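Local coordinates for glycoside hydrolase family protein (Novosphingobium sp. PP1Y, PDB 6Q2F) that probably hydrolyses alpha-L-rhamnosides, releasing L-rhamnose, at residues L1047-G1052 with V1136-E1141; A656-K661 with V1054-Q1059. All coordinates share one frame; numbering follows the deposited sequence.

Contact 1: L1047-G1052 with V1136-E1141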
ATOM      1  N   LEU A1047      -3.551  26.583  36.815  1.00 54.04           N
ATOM      2  CA  LEU A1047      -3.879  27.771  36.037  1.00 47.52           C
ATOM      3  C   LEU A1047      -3.547  27.458  34.590  1.00 48.94           C
ATOM      4  O   LEU A1047      -2.394  27.141  34.276  1.00 45.23           O
ATOM      5  CB  LEU A1047      -3.089  28.994  36.523  1.00 46.95           C
ATOM      6  CG  LEU A1047      -3.264  30.331  35.792  1.00 43.95           C
ATOM      7  CD1 LEU A1047      -4.717  30.776  35.847  1.00 47.10           C
ATOM      8  CD2 LEU A1047      -2.374  31.411  36.409  1.00 39.29           C
ATOM      9  N   TRP A1048      -4.547  27.529  33.718  1.00 46.13           N
ATOM     10  CA  TRP A1048      -4.364  27.244  32.301  1.00 38.54           C
ATOM     11  C   TRP A1048      -4.403  28.536  31.502  1.00 37.83           C
ATOM     12  O   TRP A1048      -5.156  29.466  31.828  1.00 39.46           O
ATOM     13  CB  TRP A1048      -5.433  26.281  31.786  1.00 43.99           C
ATOM     14  CG  TRP A1048      -5.362  24.925  32.439  1.00 47.76           C
ATOM     15  CD1 TRP A1048      -5.930  24.559  33.630  1.00 45.68           C
ATOM     16  CD2 TRP A1048      -4.676  23.762  31.946  1.00 42.07           C
ATOM     17  NE1 TRP A1048      -5.641  23.244  33.903  1.00 46.24           N
ATOM     18  CE2 TRP A1048      -4.875  22.732  32.888  1.00 42.44           C
ATOM     19  CE3 TRP A1048      -3.915  23.495  30.805  1.00 45.80           C
ATOM     20  CZ2 TRP A1048      -4.339  21.450  32.724  1.00 46.21           C
ATOM     21  CZ3 TRP A1048      -3.381  22.208  30.635  1.00 50.96           C
ATOM     22  CH2 TRP A1048      -3.597  21.208  31.595  1.00 51.98           C
ATOM     23  N   LEU A1049      -3.558  28.598  30.479  1.00 42.05           N
ATOM     24  CA  LEU A1049      -3.583  29.653  29.478  1.00 38.31           C
ATOM     25  C   LEU A1049      -4.252  29.091  28.231  1.00 37.79           C
ATOM     26  O   LEU A1049      -3.729  28.159  27.607  1.00 39.59           O
ATOM     27  CB  LEU A1049      -2.171  30.133  29.152  1.00 36.21           C
ATOM     28  CG  LEU A1049      -2.058  31.250  28.115  1.00 36.43           C
ATOM     29  CD1 LEU A1049      -2.469  32.572  28.734  1.00 40.12           C
ATOM     30  CD2 LEU A1049      -0.637  31.343  27.594  1.00 37.85           C
ATOM     31  N   ASP A1050      -5.411  29.636  27.875  1.00 43.52           N
ATOM     32  CA  ASP A1050      -6.107  29.217  26.669  1.00 43.75           C
ATOM     33  C   ASP A1050      -5.914  30.293  25.614  1.00 37.01           C
ATOM     34  O   ASP A1050      -6.265  31.450  25.841  1.00 40.88           O
ATOM     35  CB  ASP A1050      -7.594  28.984  26.935  1.00 46.83           C
ATOM     36  CG  ASP A1050      -8.270  28.271  25.792  1.00 60.15           C
ATOM     37  OD1 ASP A1050      -8.266  28.821  24.670  1.00 67.19           O
ATOM     38  OD2 ASP A1050      -8.787  27.157  26.000  1.00 73.24           O
ATOM     39  N   LEU A1051      -5.354  29.912  24.468  1.00 39.58           N
ATOM     40  CA  LEU A1051      -5.001  30.873  23.428  1.00 43.82           C
ATOM     41  C   LEU A1051      -6.122  31.145  22.438  1.00 42.32           C
ATOM     42  O   LEU A1051      -5.962  32.015  21.577  1.00 38.49           O
ATOM     43  CB  LEU A1051      -3.784  30.395  22.639  1.00 35.10           C
ATOM     44  CG  LEU A1051      -2.497  30.181  23.418  1.00 39.11           C
ATOM     45  CD1 LEU A1051      -1.418  29.761  22.447  1.00 34.47           C
ATOM     46  CD2 LEU A1051      -2.097  31.456  24.151  1.00 32.52           C
ATOM     47  N   GLY A1052      -7.238  30.426  22.520  1.00 42.99           N
ATOM     48  CA  GLY A1052      -8.274  30.615  21.515  1.00 46.18           C
ATOM     49  C   GLY A1052      -7.805  30.139  20.151  1.00 40.94           C
ATOM     50  O   GLY A1052      -7.126  29.118  20.023  1.00 39.09           O
ATOM     51  N   VAL A1136      -7.316  35.229  24.318  1.00 48.24           N
ATOM     52  CA  VAL A1136      -6.373  34.595  25.228  1.00 48.27           C
ATOM     53  C   VAL A1136      -6.931  34.732  26.638  1.00 54.39           C
ATOM     54  O   VAL A1136      -7.165  35.852  27.115  1.00 46.16           O
ATOM     55  CB  VAL A1136      -4.976  35.224  25.121  1.00 44.96           C
ATOM     56  CG1 VAL A1136      -4.010  34.501  26.053  1.00 41.57           C
ATOM     57  CG2 VAL A1136      -4.465  35.188  23.667  1.00 34.98           C
ATOM     58  N   ARG A1137      -7.132  33.600  27.313  1.00 49.66           N
ATOM     59  CA  ARG A1137      -7.807  33.586  28.603  1.00 52.13           C
ATOM     60  C   ARG A1137      -6.999  32.811  29.631  1.00 49.00           C
ATOM     61  O   ARG A1137      -6.345  31.811  29.306  1.00 51.46           O
ATOM     62  CB  ARG A1137      -9.200  32.977  28.490  1.00 54.12           C
ATOM     63  CG  ARG A1137     -10.091  33.675  27.500  1.00 54.34           C
ATOM     64  CD  ARG A1137     -11.461  33.059  27.544  1.00 54.06           C
ATOM     65  NE  ARG A1137     -11.376  31.626  27.339  1.00 60.72           N
ATOM     66  CZ  ARG A1137     -12.392  30.790  27.500  1.00 67.61           C
ATOM     67  NH1 ARG A1137     -13.577  31.261  27.867  1.00 69.82           N
ATOM     68  NH2 ARG A1137     -12.219  29.493  27.291  1.00 59.89           N
ATOM     69  N   LEU A1138      -7.033  33.298  30.865  1.00 47.26           N
ATOM     70  CA  LEU A1138      -6.535  32.563  32.015  1.00 45.86           C
ATOM     71  C   LEU A1138      -7.708  31.841  32.652  1.00 52.14           C
ATOM     72  O   LEU A1138      -8.773  32.432  32.858  1.00 49.58           O
ATOM     73  CB  LEU A1138      -5.886  33.499  33.037  1.00 49.86           C
ATOM     74  CG  LEU A1138      -4.409  33.869  32.869  1.00 52.70           C
ATOM     75  CD1 LEU A1138      -4.056  34.058  31.427  1.00 56.35           C
ATOM     76  CD2 LEU A1138      -4.107  35.136  33.640  1.00 43.81           C
ATOM     77  N   ILE A1139      -7.510  30.559  32.962  1.00 47.63           N
ATOM     78  CA  ILE A1139      -8.580  29.691  33.436  1.00 50.67           C
ATOM     79  C   ILE A1139      -8.093  28.894  34.640  1.00 52.15           C
ATOM     80  O   ILE A1139      -7.064  28.211  34.565  1.00 40.89           O
ATOM     81  CB  ILE A1139      -9.058  28.743  32.322  1.00 53.08           C
ATOM     82  CG1 ILE A1139      -9.639  29.527  31.142  1.00 53.09           C
ATOM     83  CG2 ILE A1139     -10.090  27.779  32.869  1.00 48.94           C
ATOM     84  CD1 ILE A1139      -9.931  28.616  29.938  1.00 50.78           C
ATOM     85  N   GLU A1140      -8.847  28.938  35.722  1.00 52.64           N
ATOM     86  CA  GLU A1140      -8.527  28.193  36.914  1.00 60.87           C
ATOM     87  C   GLU A1140      -9.431  26.987  37.105  1.00 66.93           C
ATOM     88  O   GLU A1140     -10.573  26.996  36.722  1.00 61.89           O
ATOM     89  CB  GLU A1140      -8.658  29.087  38.140  1.00 60.91           C
ATOM     90  CG  GLU A1140      -7.477  30.008  38.354  1.00 77.43           C
ATOM     91  CD  GLU A1140      -7.505  30.789  39.658  1.00 88.03           C
ATOM     92  OE1 GLU A1140      -7.745  32.017  39.596  1.00 87.78           O
ATOM     93  OE2 GLU A1140      -7.285  30.184  40.721  1.00 94.55           O
ATOM     94  N   GLU A1141      -8.898  25.945  37.716  1.00 78.33           N
ATOM     95  CA  GLU A1141      -9.668  24.741  38.033  1.00 84.44           C
ATOM     96  C   GLU A1141     -10.326  24.848  39.408  1.00 89.26           C
ATOM     97  O   GLU A1141     -11.498  25.211  39.533  1.00 93.21           O
ATOM     98  CB  GLU A1141      -8.776  23.504  37.991  1.00 89.16           C
ATOM     99  CG  GLU A1141      -7.793  23.421  39.158  1.00 99.87           C
ATOM    100  CD  GLU A1141      -7.042  22.090  39.202  1.00109.89           C
ATOM    101  OE1 GLU A1141      -7.533  21.105  38.607  1.00112.96           O
ATOM    102  OE2 GLU A1141      -5.956  22.026  39.824  1.00112.72           O
TER
HETATM  103  O   HOH W   1      -9.425  31.261  24.921  1.00 47.55           O
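Leu-1049 holds CG anti to its backbone N (chi1 -180°), and Leu-1138 holds CG anti to its carbonyl carbon. The two chains cross obliquely, and CD1 of Leu-1049 presses on CD1 of Leu-1138 at 3.5 Å, closer than carbons normally pack. CD1 of Leu-1049 also lies 3.6 Å from CG1 of Val-1136. Leu-1047, likewise with CG anti to N, lays CD1 over CG of Glu-1140. The carboxylate of Glu-1140 goes on to a salt bridge with Arg-1045. On the face of Trp-1048 and Asp-1050, CB of Asp-1050 meets CD1 of Ile-1139 at 3.8 Å.

The strands run antiparallel. Trp-1048 with Ile-1139 and Asp-1050 with Arg-1137 are the hydrogen-bonded pairs. Trp-1048 N gives an almost straight bond (178°) to Ile-1139 O, 2.7 Å away. That same oxygen lies in plane at the edge of the indole. Each pair has a second backbone bond running the other way.

Asp-1050 OD1 accepts from Gly-1052 N at 2.9 Å, which makes an Asx turn. A water donates to this OD1 and accepts a weak bond from Arg-1137 NE. Asp-1050 OD2 stays 4.3 Å from Arg-1137 NH2, too far for a salt bridge, and has a long, weak ion pair with Arg-1076.

Leu-1049 and Leu-1051 also touch Val-1060 and Ala-1058 in the neighbouring sheet, consistent with a galactose-binding-domain-like beta sandwich. These two leucines thus join the sheets. The face of Asp-1050 is mixed, and its arginines would probably stabilise the carboxylate.

Contact 2: A656-K661 with V1054-Q1059; sequences APKDLK and VGDLAQ
The tight part of this contact is Ala-656 against Asp-1056. CB of Ala-656 sits 3.5 Å from CB of Asp-1056, and it also touches the carboxylate at OD2. Beside it, CD of Pro-657 meets CD2 of Leu-1057 at 4.1 Å, the two side chains crossing at about a right angle. Leu-1057 has CG wedged between N and C (chi1 54°), which turns CD2 toward the proline.

The side around the partly exposed Lys-658 is bridged by two waters. Its chain bends at chi3 (-58°) and crosses the Asp-1056 side chain, CD coming 3.7 Å from OD1. One direct bond spans this side: NZ donates to Val-1054 O at 2.9 Å, almost in line with the carbonyl. One water accepts from both Lys-658 NZ and Val-1054 N. Another accepts from Lys-658 N and donates to Asp-1056 O. An alanine in place of Lys-658 would remove the bond to Val-1054 O and the water link from NZ, and would probably loosen the tie between helix and strand.

Asp-659 OD2 takes the Ala-656 N-H at 3.0 Å through its anti lone pair. A cis peptide precedes Asp-1056, and Asp-1056 with Leu-1057 forms a classic beta bulge opposite Ala-1095. Arg-1128 makes salt bridges to both Asp-659 and Asp-1056, and so may offset their like charges.

Helix 657-670 belongs to what looks like a (beta/alpha)8 barrel. Its first turn meets the turn between strands 1047-1055 and 1057-1062, joining barrel to C-terminal beta domain. Pro-657 also packs on Trp-714 of helix 712-726, and Leu-1057 on strand 1086-1095.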
ATOM      1  N   ALA A 656       0.219  22.536   8.635  1.00 34.30           N
ATOM      2  CA  ALA A 656       0.826  22.676   9.940  1.00 35.72           C
ATOM      3  C   ALA A 656       0.383  21.462  10.742  1.00 32.14           C
ATOM      4  O   ALA A 656      -0.530  20.747  10.318  1.00 27.41           O
ATOM      5  CB  ALA A 656       0.388  23.981  10.621  1.00 24.75           C
ATOM      6  N   PRO A 657       1.013  21.175  11.886  1.00 31.50           N
ATOM      7  CA  PRO A 657       0.635  19.961  12.634  1.00 32.99           C
ATOM      8  C   PRO A 657      -0.852  19.884  12.935  1.00 33.53           C
ATOM      9  O   PRO A 657      -1.417  18.783  12.975  1.00 32.60           O
ATOM     10  CB  PRO A 657       1.480  20.071  13.906  1.00 32.60           C
ATOM     11  CG  PRO A 657       2.685  20.854  13.466  1.00 35.28           C
ATOM     12  CD  PRO A 657       2.146  21.877  12.518  1.00 28.74           C
ATOM     13  N   LYS A 658      -1.507  21.018  13.067  1.00 31.02           N
ATOM     14  CA  LYS A 658      -2.929  21.034  13.333  1.00 34.65           C
ATOM     15  C   LYS A 658      -3.678  20.330  12.205  1.00 29.44           C
ATOM     16  O   LYS A 658      -4.664  19.719  12.433  1.00 31.37           O
ATOM     17  CB  LYS A 658      -3.456  22.449  13.626  1.00 33.28           C
ATOM     18  CG  LYS A 658      -4.043  23.191  12.456  1.00 39.95           C
ATOM     19  CD  LYS A 658      -4.157  24.684  12.697  1.00 48.53           C
ATOM     20  CE  LYS A 658      -4.996  25.033  13.922  1.00 56.28           C
ATOM     21  NZ  LYS A 658      -5.672  26.344  13.881  1.00 52.44           N
ATOM     22  N   ASP A 659      -3.181  20.426  10.994  1.00 30.31           N
ATOM     23  CA  ASP A 659      -3.810  19.769   9.856  1.00 33.65           C
ATOM     24  C   ASP A 659      -3.417  18.310   9.722  1.00 35.04           C
ATOM     25  O   ASP A 659      -4.084  17.565   8.996  1.00 36.24           O
ATOM     26  CB  ASP A 659      -3.432  20.471   8.559  1.00 31.47           C
ATOM     27  CG  ASP A 659      -3.759  21.939   8.590  1.00 36.60           C
ATOM     28  OD1 ASP A 659      -4.962  22.245   8.615  1.00 39.48           O
ATOM     29  OD2 ASP A 659      -2.818  22.756   8.588  1.00 36.98           O
ATOM     30  N   LEU A 660      -2.328  17.895  10.358  1.00 32.88           N
ATOM     31  CA  LEU A 660      -1.818  16.557  10.137  1.00 34.38           C
ATOM     32  C   LEU A 660      -2.246  15.568  11.200  1.00 35.87           C
ATOM     33  O   LEU A 660      -2.134  14.366  10.974  1.00 32.70           O
ATOM     34  CB  LEU A 660      -0.291  16.591  10.063  1.00 34.27           C
ATOM     35  CG  LEU A 660       0.259  17.522   8.983  1.00 35.84           C
ATOM     36  CD1 LEU A 660       1.787  17.597   9.070  1.00 29.96           C
ATOM     37  CD2 LEU A 660      -0.183  17.033   7.606  1.00 35.90           C
ATOM     38  N   LYS A 661      -2.724  16.037  12.346  1.00 29.39           N
ATOM     39  CA  LYS A 661      -2.912  15.151  13.492  1.00 34.30           C
ATOM     40  C   LYS A 661      -3.845  13.991  13.156  1.00 35.39           C
ATOM     41  O   LYS A 661      -3.542  12.829  13.455  1.00 31.78           O
ATOM     42  CB  LYS A 661      -3.458  15.944  14.679  1.00 21.93           C
ATOM     43  CG  LYS A 661      -3.532  15.181  15.973  1.00 28.11           C
ATOM     44  CD  LYS A 661      -4.356  15.991  16.976  1.00 31.55           C
ATOM     45  CE  LYS A 661      -4.524  15.278  18.308  1.00 34.79           C
ATOM     46  NZ  LYS A 661      -5.143  13.906  18.192  1.00 29.36           N
ATOM     47  N   VAL A1054      -5.529  29.987  17.004  1.00 43.02           N
ATOM     48  CA  VAL A1054      -4.118  30.169  16.749  1.00 41.78           C
ATOM     49  C   VAL A1054      -3.789  29.667  15.361  1.00 36.34           C
ATOM     50  O   VAL A1054      -4.142  28.589  15.017  1.00 36.17           O
ATOM     51  CB  VAL A1054      -3.260  29.373  17.731  1.00 34.62           C
ATOM     52  CG1 VAL A1054      -1.793  29.489  17.392  1.00 34.12           C
ATOM     53  CG2 VAL A1054      -3.484  29.794  19.149  1.00 39.98           C
ATOM     54  N   GLY A1055      -3.099  30.471  14.581  1.00 33.47           N
ATOM     55  CA  GLY A1055      -2.698  30.096  13.250  1.00 38.44           C
ATOM     56  C   GLY A1055      -1.196  30.072  13.141  1.00 32.38           C
ATOM     57  O   GLY A1055      -0.613  31.080  12.942  1.00 36.40           O
ATOM     58  N   ASP A1056      -0.549  28.936  13.304  1.00 34.71           N
ATOM     59  CA  ASP A1056      -1.164  27.656  13.514  1.00 35.11           C
ATOM     60  C   ASP A1056      -0.710  26.906  14.758  1.00 40.14           C
ATOM     61  O   ASP A1056      -1.338  25.960  15.136  1.00 34.72           O
ATOM     62  CB  ASP A1056      -0.868  26.774  12.324  1.00 31.33           C
ATOM     63  CG  ASP A1056      -1.366  27.321  11.063  1.00 34.71           C
ATOM     64  OD1 ASP A1056      -2.540  27.478  10.892  1.00 41.03           O
ATOM     65  OD2 ASP A1056      -0.569  27.550  10.201  1.00 44.46           O
ATOM     66  N   LEU A1057       0.386  27.326  15.364  1.00 32.89           N
ATOM     67  CA  LEU A1057       0.904  26.718  16.559  1.00 34.59           C
ATOM     68  C   LEU A1057       1.602  27.776  17.327  1.00 38.04           C
ATOM     69  O   LEU A1057       2.012  28.735  16.773  1.00 36.45           O
ATOM     70  CB  LEU A1057       1.852  25.557  16.282  1.00 28.90           C
ATOM     71  CG  LEU A1057       3.069  25.682  15.378  1.00 40.79           C
ATOM     72  CD1 LEU A1057       4.093  24.608  15.659  1.00 30.84           C
ATOM     73  CD2 LEU A1057       2.684  25.667  13.929  1.00 35.76           C
ATOM     74  N   ALA A1058       1.732  27.591  18.620  1.00 32.44           N
ATOM     75  CA  ALA A1058       2.361  28.564  19.448  1.00 32.65           C
ATOM     76  C   ALA A1058       3.150  28.046  20.608  1.00 39.19           C
ATOM     77  O   ALA A1058       2.688  27.283  21.392  1.00 31.39           O
ATOM     78  CB  ALA A1058       1.323  29.524  19.958  1.00 29.63           C
ATOM     79  N   GLN A1059       4.362  28.523  20.716  1.00 33.94           N
ATOM     80  CA  GLN A1059       5.223  28.164  21.836  1.00 31.34           C
ATOM     81  C   GLN A1059       5.146  29.294  22.860  1.00 28.03           C
ATOM     82  O   GLN A1059       5.296  30.461  22.500  1.00 30.84           O
ATOM     83  CB  GLN A1059       6.666  27.917  21.344  1.00 34.32           C
ATOM     84  CG  GLN A1059       7.709  27.587  22.417  1.00 33.09           C
ATOM     85  CD  GLN A1059       8.174  28.830  23.183  1.00 38.56           C
ATOM     86  OE1 GLN A1059       8.544  29.844  22.588  1.00 35.03           O
ATOM     87  NE2 GLN A1059       8.141  28.751  24.508  1.00 43.86           N
TER
HETATM   88  O   HOH W   2      -0.388  23.395  14.129  1.00 26.42           O
HETATM   89  O   HOH W   3      -7.434  27.909  15.841  1.00 43.89           O

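Contacts 1 and 2 share strand 1047-1055, and their centres are 18 Å apart. They touch directly: Leu-1051 CD1 lies 3.7 Å from Ala-1058 CB. Contact 1 pairs two strands inside what is probably a galactose-binding-like domain. Contact 2 ties the far end of the shared strand to the rhamnosidase family region. Their segments alternate along the chain. The centre of contact 1 is about 43 Å from the centre of the chain, and that of contact 2 about 28 Å. Neither includes a sodium ligand. Helix 657-670 of contact 2 follows strand 642-649, which carries the sodium ligand Glu-644.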